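Local atomic coordinates of 433aa long hypothetical phosphoribosylglycinamide formyl transferase (Pyrococcus horikoshii, PDB entry 2DWC), a protein that is a predicted ATP-grasp protein that binds adenosine-5'-diphosphate and combines a Rossmann-like pre-ATP-grasp domain, an ATP-grasp domain and a PurT-type C-terminal domain. Residues 140-143 with 147-150; 123-128 with 200-205; 76-81 with 99-104. All coordinates share one frame; numbering follows the deposited sequence.

Interaction 1. Residues 140-143 with 147-150; sequences MYAT and ELYE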
# COMPACT_ATOMS: atom_id res chain seq x y z
N MET B 140 -13.42 22.39 -34.74
CA MET B 140 -14.50 23.36 -34.93
C MET B 140 -15.67 22.91 -34.07
O MET B 140 -15.79 21.73 -33.77
CB MET B 140 -14.97 23.37 -36.38
CG MET B 140 -13.99 23.92 -37.36
SD MET B 140 -14.72 23.89 -39.02
CE MET B 140 -16.25 24.71 -38.72
N TYR B 141 -16.55 23.83 -33.71
CA TYR B 141 -17.72 23.45 -32.93
C TYR B 141 -18.95 23.57 -33.81
O TYR B 141 -18.96 24.32 -34.79
CB TYR B 141 -17.90 24.37 -31.72
CG TYR B 141 -16.71 24.43 -30.80
CD1 TYR B 141 -15.87 25.55 -30.79
CD2 TYR B 141 -16.40 23.37 -29.97
CE1 TYR B 141 -14.75 25.61 -29.97
CE2 TYR B 141 -15.26 23.41 -29.14
CZ TYR B 141 -14.45 24.52 -29.14
OH TYR B 141 -13.34 24.59 -28.34
N ALA B 142 -20.01 22.84 -33.46
CA ALA B 142 -21.26 22.88 -34.20
C ALA B 142 -22.38 22.90 -33.18
O ALA B 142 -22.32 22.18 -32.20
CB ALA B 142 -21.41 21.68 -35.09
N THR B 143 -23.39 23.74 -33.41
CA THR B 143 -24.52 23.85 -32.51
C THR B 143 -25.79 23.41 -33.23
O THR B 143 -26.85 23.25 -32.62
CB THR B 143 -24.70 25.31 -32.04
OG1 THR B 143 -23.61 25.67 -31.19
CG2 THR B 143 -26.00 25.46 -31.26
N GLU B 147 -24.55 23.26 -39.05
CA GLU B 147 -23.18 23.60 -38.72
C GLU B 147 -22.33 22.34 -38.66
O GLU B 147 -21.16 22.35 -39.04
CB GLU B 147 -23.12 24.35 -37.39
CG GLU B 147 -23.64 25.76 -37.48
CD GLU B 147 -23.45 26.50 -36.18
OE1 GLU B 147 -23.68 27.73 -36.15
OE2 GLU B 147 -23.06 25.85 -35.18
N LEU B 148 -22.94 21.25 -38.20
CA LEU B 148 -22.21 19.98 -38.12
C LEU B 148 -21.76 19.54 -39.53
O LEU B 148 -20.61 19.13 -39.72
CB LEU B 148 -23.10 18.90 -37.49
CG LEU B 148 -22.45 17.80 -36.64
CD1 LEU B 148 -23.09 16.50 -37.03
CD2 LEU B 148 -20.94 17.74 -36.82
N TYR B 149 -22.66 19.65 -40.52
CA TYR B 149 -22.31 19.26 -41.89
C TYR B 149 -21.14 20.08 -42.40
O TYR B 149 -20.17 19.54 -42.94
CB TYR B 149 -23.49 19.44 -42.84
CG TYR B 149 -24.35 18.23 -43.00
CD1 TYR B 149 -25.57 18.13 -42.35
CD2 TYR B 149 -23.93 17.17 -43.82
CE1 TYR B 149 -26.38 17.00 -42.50
CE2 TYR B 149 -24.73 16.03 -43.98
CZ TYR B 149 -25.95 15.96 -43.31
OH TYR B 149 -26.73 14.84 -43.45
N GLU B 150 -21.22 21.39 -42.23
CA GLU B 150 -20.16 22.27 -42.72
C GLU B 150 -18.86 22.00 -41.97
O GLU B 150 -17.78 22.00 -42.57
CB GLU B 150 -20.57 23.74 -42.57
CG GLU B 150 -19.55 24.73 -43.15
CD GLU B 150 -20.05 26.18 -43.16
OE1 GLU B 150 -21.10 26.47 -42.53
OE2 GLU B 150 -19.37 27.02 -43.79

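Interaction 2. Residues 123-128 with 200-205; sequences RLRETL and IVEEHI. With ADP (adenosine-5'-diphosphate), chain H.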
# COMPACT_ATOMS: atom_id res chain seq x y z
N ARG B 123 -14.77 24.61 -23.07
CA ARG B 123 -13.99 25.40 -22.14
C ARG B 123 -12.55 24.83 -22.07
O ARG B 123 -11.58 25.57 -22.01
CB ARG B 123 -14.63 25.38 -20.75
CG ARG B 123 -16.02 26.04 -20.69
CD ARG B 123 -16.46 26.30 -19.23
NE ARG B 123 -16.85 25.08 -18.50
CZ ARG B 123 -18.11 24.73 -18.24
NH1 ARG B 123 -19.11 25.51 -18.64
NH2 ARG B 123 -18.38 23.62 -17.56
N LEU B 124 -12.44 23.51 -22.09
CA LEU B 124 -11.13 22.88 -21.99
C LEU B 124 -10.27 23.13 -23.23
O LEU B 124 -9.13 23.56 -23.13
CB LEU B 124 -11.29 21.37 -21.81
CG LEU B 124 -9.97 20.63 -21.59
CD1 LEU B 124 -9.20 21.29 -20.44
CD2 LEU B 124 -10.28 19.15 -21.32
N ARG B 125 -10.84 22.85 -24.40
CA ARG B 125 -10.10 23.04 -25.64
C ARG B 125 -9.66 24.49 -25.78
O ARG B 125 -8.51 24.77 -26.12
CB ARG B 125 -10.94 22.59 -26.85
CG ARG B 125 -10.20 22.69 -28.21
CD ARG B 125 -8.79 22.07 -28.23
NE ARG B 125 -8.75 20.63 -27.92
CZ ARG B 125 -8.67 19.66 -28.83
NH1 ARG B 125 -8.61 19.97 -30.12
NH2 ARG B 125 -8.58 18.39 -28.45
N GLU B 126 -10.55 25.44 -25.50
CA GLU B 126 -10.15 26.83 -25.61
C GLU B 126 -9.06 27.19 -24.60
O GLU B 126 -8.20 28.03 -24.87
CB GLU B 126 -11.38 27.74 -25.44
CG GLU B 126 -12.39 27.59 -26.60
CD GLU B 126 -11.72 27.67 -27.98
OE1 GLU B 126 -11.73 26.65 -28.72
OE2 GLU B 126 -11.16 28.73 -28.30
N THR B 127 -9.09 26.55 -23.43
CA THR B 127 -8.06 26.82 -22.44
C THR B 127 -6.71 26.33 -22.98
O THR B 127 -5.70 27.02 -22.85
CB THR B 127 -8.40 26.11 -21.08
OG1 THR B 127 -9.61 26.68 -20.56
CG2 THR B 127 -7.27 26.31 -20.05
N LEU B 128 -6.70 25.14 -23.58
CA LEU B 128 -5.46 24.62 -24.14
C LEU B 128 -4.93 25.47 -25.29
O LEU B 128 -3.74 25.72 -25.38
CB LEU B 128 -5.63 23.19 -24.66
CG LEU B 128 -5.34 22.04 -23.69
CD1 LEU B 128 -5.98 22.32 -22.35
CD2 LEU B 128 -5.85 20.73 -24.28
N ILE B 200 -17.99 19.15 -30.70
CA ILE B 200 -16.68 19.58 -31.16
C ILE B 200 -16.31 18.55 -32.22
O ILE B 200 -16.49 17.35 -32.03
CB ILE B 200 -15.58 19.64 -30.03
CG1 ILE B 200 -14.25 20.06 -30.65
CG2 ILE B 200 -15.46 18.30 -29.32
CD1 ILE B 200 -13.10 20.26 -29.66
N VAL B 201 -15.85 19.05 -33.36
CA VAL B 201 -15.46 18.20 -34.47
C VAL B 201 -13.95 18.32 -34.62
O VAL B 201 -13.43 19.42 -34.80
CB VAL B 201 -16.12 18.66 -35.81
CG1 VAL B 201 -15.68 17.75 -36.94
CG2 VAL B 201 -17.64 18.63 -35.67
N GLU B 202 -13.24 17.19 -34.55
CA GLU B 202 -11.78 17.22 -34.63
C GLU B 202 -11.19 16.40 -35.76
O GLU B 202 -11.72 15.34 -36.10
CB GLU B 202 -11.16 16.66 -33.33
CG GLU B 202 -11.65 17.31 -32.05
CD GLU B 202 -11.00 16.67 -30.80
OE1 GLU B 202 -11.51 16.89 -29.69
OE2 GLU B 202 -9.98 15.96 -30.96
N GLU B 203 -10.05 16.84 -36.27
CA GLU B 203 -9.36 16.05 -37.29
C GLU B 203 -8.83 14.76 -36.65
O GLU B 203 -8.51 14.73 -35.45
CB GLU B 203 -8.19 16.83 -37.89
CG GLU B 203 -7.22 17.32 -36.87
CD GLU B 203 -5.84 17.54 -37.43
OE1 GLU B 203 -5.09 18.31 -36.82
OE2 GLU B 203 -5.49 16.95 -38.48
N HIS B 204 -8.72 13.70 -37.45
CA HIS B 204 -8.21 12.44 -36.93
C HIS B 204 -6.69 12.48 -36.86
O HIS B 204 -6.02 12.78 -37.85
CB HIS B 204 -8.63 11.27 -37.83
CG HIS B 204 -8.08 9.95 -37.38
ND1 HIS B 204 -8.48 9.33 -36.22
CD2 HIS B 204 -7.14 9.15 -37.93
CE1 HIS B 204 -7.81 8.20 -36.07
NE2 HIS B 204 -6.99 8.06 -37.10
N ILE B 205 -6.14 12.20 -35.68
CA ILE B 205 -4.69 12.19 -35.52
C ILE B 205 -4.20 10.76 -35.64
O ILE B 205 -4.69 9.86 -34.95
CB ILE B 205 -4.26 12.76 -34.14
CG1 ILE B 205 -4.72 14.21 -33.99
CG2 ILE B 205 -2.74 12.72 -34.03
CD1 ILE B 205 -4.22 15.13 -35.10
PB ADP H . -13.07 10.67 -23.53
O1B ADP H . -12.71 11.09 -22.16
O2B ADP H . -12.89 9.16 -24.05
O3B ADP H . -14.13 11.51 -24.41
PA ADP H . -11.82 11.48 -25.90
O1A ADP H . -13.18 11.38 -26.47
O2A ADP H . -11.20 12.95 -26.13
O3A ADP H . -11.78 11.23 -24.31
O5' ADP H . -10.81 10.42 -26.58
C5' ADP H . -11.09 9.02 -26.52
C4' ADP H . -10.21 8.30 -27.53
O4' ADP H . -10.65 8.51 -28.89
C3' ADP H . -8.80 8.89 -27.48
O3' ADP H . -8.09 8.31 -26.38
C2' ADP H . -8.29 8.32 -28.80
O2' ADP H . -8.13 6.90 -28.67
C1' ADP H . -9.47 8.63 -29.71
N9 ADP H . -9.41 10.03 -30.20
C8 ADP H . -10.03 11.08 -29.68
N7 ADP H . -9.76 12.16 -30.40
C5 ADP H . -8.98 11.80 -31.40
C6 ADP H . -8.37 12.47 -32.46
N6 ADP H . -8.59 13.77 -32.64
N1 ADP H . -7.59 11.78 -33.30
C2 ADP H . -7.40 10.48 -33.16
N3 ADP H . -7.96 9.81 -32.17
C4 ADP H . -8.75 10.43 -31.28
O HOH W 1 -8.02 15.74 -29.21

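Interaction 3. Residues 76-81 with 99-104; sequences SVVERE and FEFEKD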
# COMPACT_ATOMS: atom_id res chain seq x y z
N SER B 76 -23.85 19.63 3.67
CA SER B 76 -24.09 19.08 5.00
C SER B 76 -22.85 18.29 5.41
O SER B 76 -22.36 18.39 6.54
CB SER B 76 -25.34 18.15 4.97
OG SER B 76 -25.55 17.59 6.25
N VAL B 77 -22.30 17.53 4.48
CA VAL B 77 -21.10 16.77 4.81
C VAL B 77 -19.91 17.70 5.10
O VAL B 77 -19.18 17.52 6.07
CB VAL B 77 -20.73 15.82 3.63
CG1 VAL B 77 -19.43 15.05 4.00
CG2 VAL B 77 -21.90 14.81 3.40
N VAL B 78 -19.70 18.67 4.23
CA VAL B 78 -18.56 19.59 4.43
C VAL B 78 -18.70 20.37 5.74
O VAL B 78 -17.72 20.49 6.50
CB VAL B 78 -18.41 20.57 3.23
CG1 VAL B 78 -17.37 21.69 3.58
CG2 VAL B 78 -17.97 19.77 1.96
N GLU B 79 -19.90 20.84 6.08
CA GLU B 79 -20.03 21.56 7.32
C GLU B 79 -19.79 20.68 8.53
O GLU B 79 -19.26 21.12 9.56
CB GLU B 79 -21.41 22.22 7.43
CG GLU B 79 -21.50 23.53 6.75
CD GLU B 79 -20.58 24.59 7.41
OE1 GLU B 79 -20.48 24.63 8.66
OE2 GLU B 79 -19.96 25.36 6.65
N ARG B 80 -20.23 19.42 8.44
CA ARG B 80 -19.99 18.52 9.56
C ARG B 80 -18.53 18.18 9.77
O ARG B 80 -18.03 18.17 10.89
CB ARG B 80 -20.76 17.19 9.34
CG ARG B 80 -22.29 17.33 9.56
CD ARG B 80 -22.99 16.02 9.28
NE ARG B 80 -22.52 14.89 10.11
CZ ARG B 80 -23.03 14.58 11.30
NH1 ARG B 80 -22.57 13.54 11.99
NH2 ARG B 80 -24.02 15.34 11.84
N GLU B 81 -17.85 17.92 8.66
CA GLU B 81 -16.49 17.41 8.69
C GLU B 81 -15.34 18.43 8.67
O GLU B 81 -14.25 18.12 9.19
CB GLU B 81 -16.33 16.43 7.51
CG GLU B 81 -17.26 15.17 7.58
CD GLU B 81 -16.97 14.27 8.81
OE1 GLU B 81 -17.89 13.51 9.24
OE2 GLU B 81 -15.86 14.34 9.34
N PHE B 99 -17.51 25.43 -5.95
CA PHE B 99 -17.12 26.84 -5.93
C PHE B 99 -17.52 27.46 -4.61
O PHE B 99 -16.79 28.30 -4.08
CB PHE B 99 -17.79 27.65 -7.07
CG PHE B 99 -17.18 27.42 -8.44
CD1 PHE B 99 -17.81 26.64 -9.39
CD2 PHE B 99 -15.97 28.04 -8.77
CE1 PHE B 99 -17.28 26.48 -10.66
CE2 PHE B 99 -15.41 27.88 -10.06
CZ PHE B 99 -16.06 27.11 -10.99
N GLU B 100 -18.67 27.03 -4.06
CA GLU B 100 -19.11 27.62 -2.79
C GLU B 100 -18.19 27.21 -1.62
O GLU B 100 -17.89 28.02 -0.74
CB GLU B 100 -20.54 27.20 -2.49
CG GLU B 100 -21.53 27.90 -3.41
CD GLU B 100 -22.97 27.53 -3.16
OE1 GLU B 100 -23.27 26.96 -2.08
OE2 GLU B 100 -23.79 27.84 -4.06
N PHE B 101 -17.76 25.94 -1.61
CA PHE B 101 -16.86 25.48 -0.54
C PHE B 101 -15.60 26.35 -0.53
O PHE B 101 -15.11 26.78 0.52
CB PHE B 101 -16.40 24.01 -0.73
CG PHE B 101 -17.53 22.99 -0.82
CD1 PHE B 101 -18.74 23.22 -0.13
CD2 PHE B 101 -17.39 21.83 -1.57
CE1 PHE B 101 -19.82 22.27 -0.23
CE2 PHE B 101 -18.46 20.86 -1.68
CZ PHE B 101 -19.68 21.11 -0.99
N GLU B 102 -15.06 26.55 -1.72
CA GLU B 102 -13.80 27.33 -1.84
C GLU B 102 -14.00 28.75 -1.38
O GLU B 102 -13.14 29.31 -0.66
CB GLU B 102 -13.38 27.20 -3.32
CG GLU B 102 -12.12 27.82 -3.77
CD GLU B 102 -11.91 27.43 -5.22
OE1 GLU B 102 -12.57 28.06 -6.10
OE2 GLU B 102 -11.14 26.47 -5.47
N LYS B 103 -15.12 29.35 -1.80
CA LYS B 103 -15.44 30.72 -1.39
C LYS B 103 -15.55 30.84 0.11
O LYS B 103 -15.26 31.89 0.69
CB LYS B 103 -16.77 31.16 -2.04
CG LYS B 103 -16.63 32.24 -3.08
CD LYS B 103 -17.98 32.54 -3.74
CE LYS B 103 -19.11 32.68 -2.71
NZ LYS B 103 -19.00 33.87 -1.79
N ASP B 104 -15.96 29.76 0.76
CA ASP B 104 -16.11 29.74 2.20
C ASP B 104 -14.86 29.30 2.94
O ASP B 104 -14.91 29.01 4.13
CB ASP B 104 -17.29 28.80 2.57
CG ASP B 104 -17.79 29.00 3.99
OD1 ASP B 104 -17.95 30.16 4.40
OD2 ASP B 104 -18.06 27.99 4.69
O HOH W 2 -18.29 27.28 7.61

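Interaction 1. Residues 140-143 with 147-150
Ala142 turns its methyl toward helix 145-155, whereas the ring of Tyr141 just before it lies on the side of the strand turned away from that helix, its OH hydrogen-bonded to Glu126. Ala142 CB sits 3.5 Å from Leu148 N and 4.0 Å from Leu148 CB, an approach that a small residue allows, while Leu148 carries the hydrophobic layer on to Ile181 and Trp185. Ala142 CB also touches Glu147 CB at 3.9 Å, the apolar root of a side chain that is polar at its end. At Thr143 the strand is over, and its backbone N donates to Glu147 OE2 over 2.8 Å with an N-H...O angle of 155°. The oxygen receives it on the anti side of the carboxylate, 24° out of the plane. Glu147 reaches this far because its chain is extended beyond CG and runs alongside Thr143. Strand 139-142 is an edge strand of the small antiparallel sheet of the ATP-grasp fold, and at the start of the helix that follows it Thr144 OG1 accepts from Glu147 N. In this first turn the helix dipole would probably favour a negatively charged carboxylate.

Interaction 2. Residues 123-128 with 200-205
Arg125 sends CG anti to its backbone N (chi1 -177°), then bends at chi2 and chi3, which swings the guanidinium from helix 121-132 over to Glu202. Glu202 holds CG beside its own N (chi1 -53°) and extends from there, lifting its carboxylate off strand 199-203. The two charged groups are turned 50° against each other. Arg125 NH2 lies 3.5 Å from Glu202 OE1, but that oxygen is well out of the guanidinium plane, so the salt bridge is purely electrostatic. The directed link runs through a water at the guanidinium edge, which accepts from Arg125 NH2 at 2.8 Å and donates to Glu202 OE2 at 2.6 Å. Ser137 OG adds bonds to Arg125 NH1 and Glu202 OE2, while Lys162 forms a salt bridge with Glu202 OE1. Along the arginine chain, Ile200 CD1 packs on Arg125 CG at 4.1 Å, crossing it at about a right angle. Strand 199-203 belongs to the small antiparallel sheet of the ATP-grasp fold, and Glu202 on it and the residues that follow hold the adenine of ADP. ADP N6 donates to Glu202 OE2 at 3.1 Å and to the backbone Glu203 O at 3.0 Å, and Ile205 N donates to ADP N1 at 2.8 Å. This last bond uses the backbone, while the branched Ile205 side chain puts CB and CG1 close beside N1; His204 ND1, hydrogen-bonded to His160, approaches ADP C2.

Interaction 3. Residues 76-81 with 99-104
Val78 places a single methyl squarely over the face of the Phe101 ring. Its CG2 stands 3.7 Å from the ring centroid and 13° off the normal, a CH-pi contact made at the centre of the face and not at one edge. Phe101 CZ is 3.7 Å from Val78 CG2, and CD1 and CD2 are each 4.1 Å from the same methyl; the near-equal distances show that it lies over the ring centre. CG2, anti to the carbonyl carbon, is the branch of Val78 that meets the ring, and Val78 CB is 4.1 Å from Phe101 CE1. Phe101 does not start out toward the other helix; with CG also anti to the carbonyl carbon (chi1 -58°), the ring is carried across until its end reaches Val78. Leu74 and Val108 also pack on Phe101, and Trp75 meets its ring edge-to-face, so the ring is set among apolar and aromatic side chains.

Toward the solvent side the character changes. Glu79, bent at chi2, and Asp104 come together at about a right angle with carboxylate planes 45° apart, and Glu79 OE2 lies 3.8 Å from Asp104 OD2. Like charges so close would probably repel, but one water donates a hydrogen to each, at 2.7 Å to Glu79 OE2 and 3.0 Å to Asp104 OD2. Asp104, the first residue to leave helical geometry after helix 95-103, is well placed to turn an acid toward the neighbouring helix.

Val78 rests on Leu23 of the parallel sheet as well. Helix 71-81 links the parallel strands 62-65 and 85-88, the outer two of a sheet ordered 62-65, 44-49, 21-25, 85-88; this 3-2-1-4 topology is consistent with the Rossmann-like pre-ATP-grasp domain.

Interactions 1 and 2 are neighbours, with centres 13 Å apart and interaction 1 nested inside the chain loop that interaction 2 closes. They share one antiparallel sheet: Val201 N makes a probable hydrogen bond to Met140 O at 2.7 Å, and Leu148 CD2 packs against Val201 CG2 at 3.6 Å. Helix 121-132 joins them from the other face, where Tyr141 OH and Glu126 OE1 make a probable hydrogen bond at 2.6 Å. Only interaction 2 includes residues of the ADP pocket; in interaction 1 the Tyr141 side chain is about 12 Å from the ligand. Interaction 3 comes earlier in the chain, its centre about 33 Å from that of interaction 2 and about 40 Å from that of interaction 1, and touches neither.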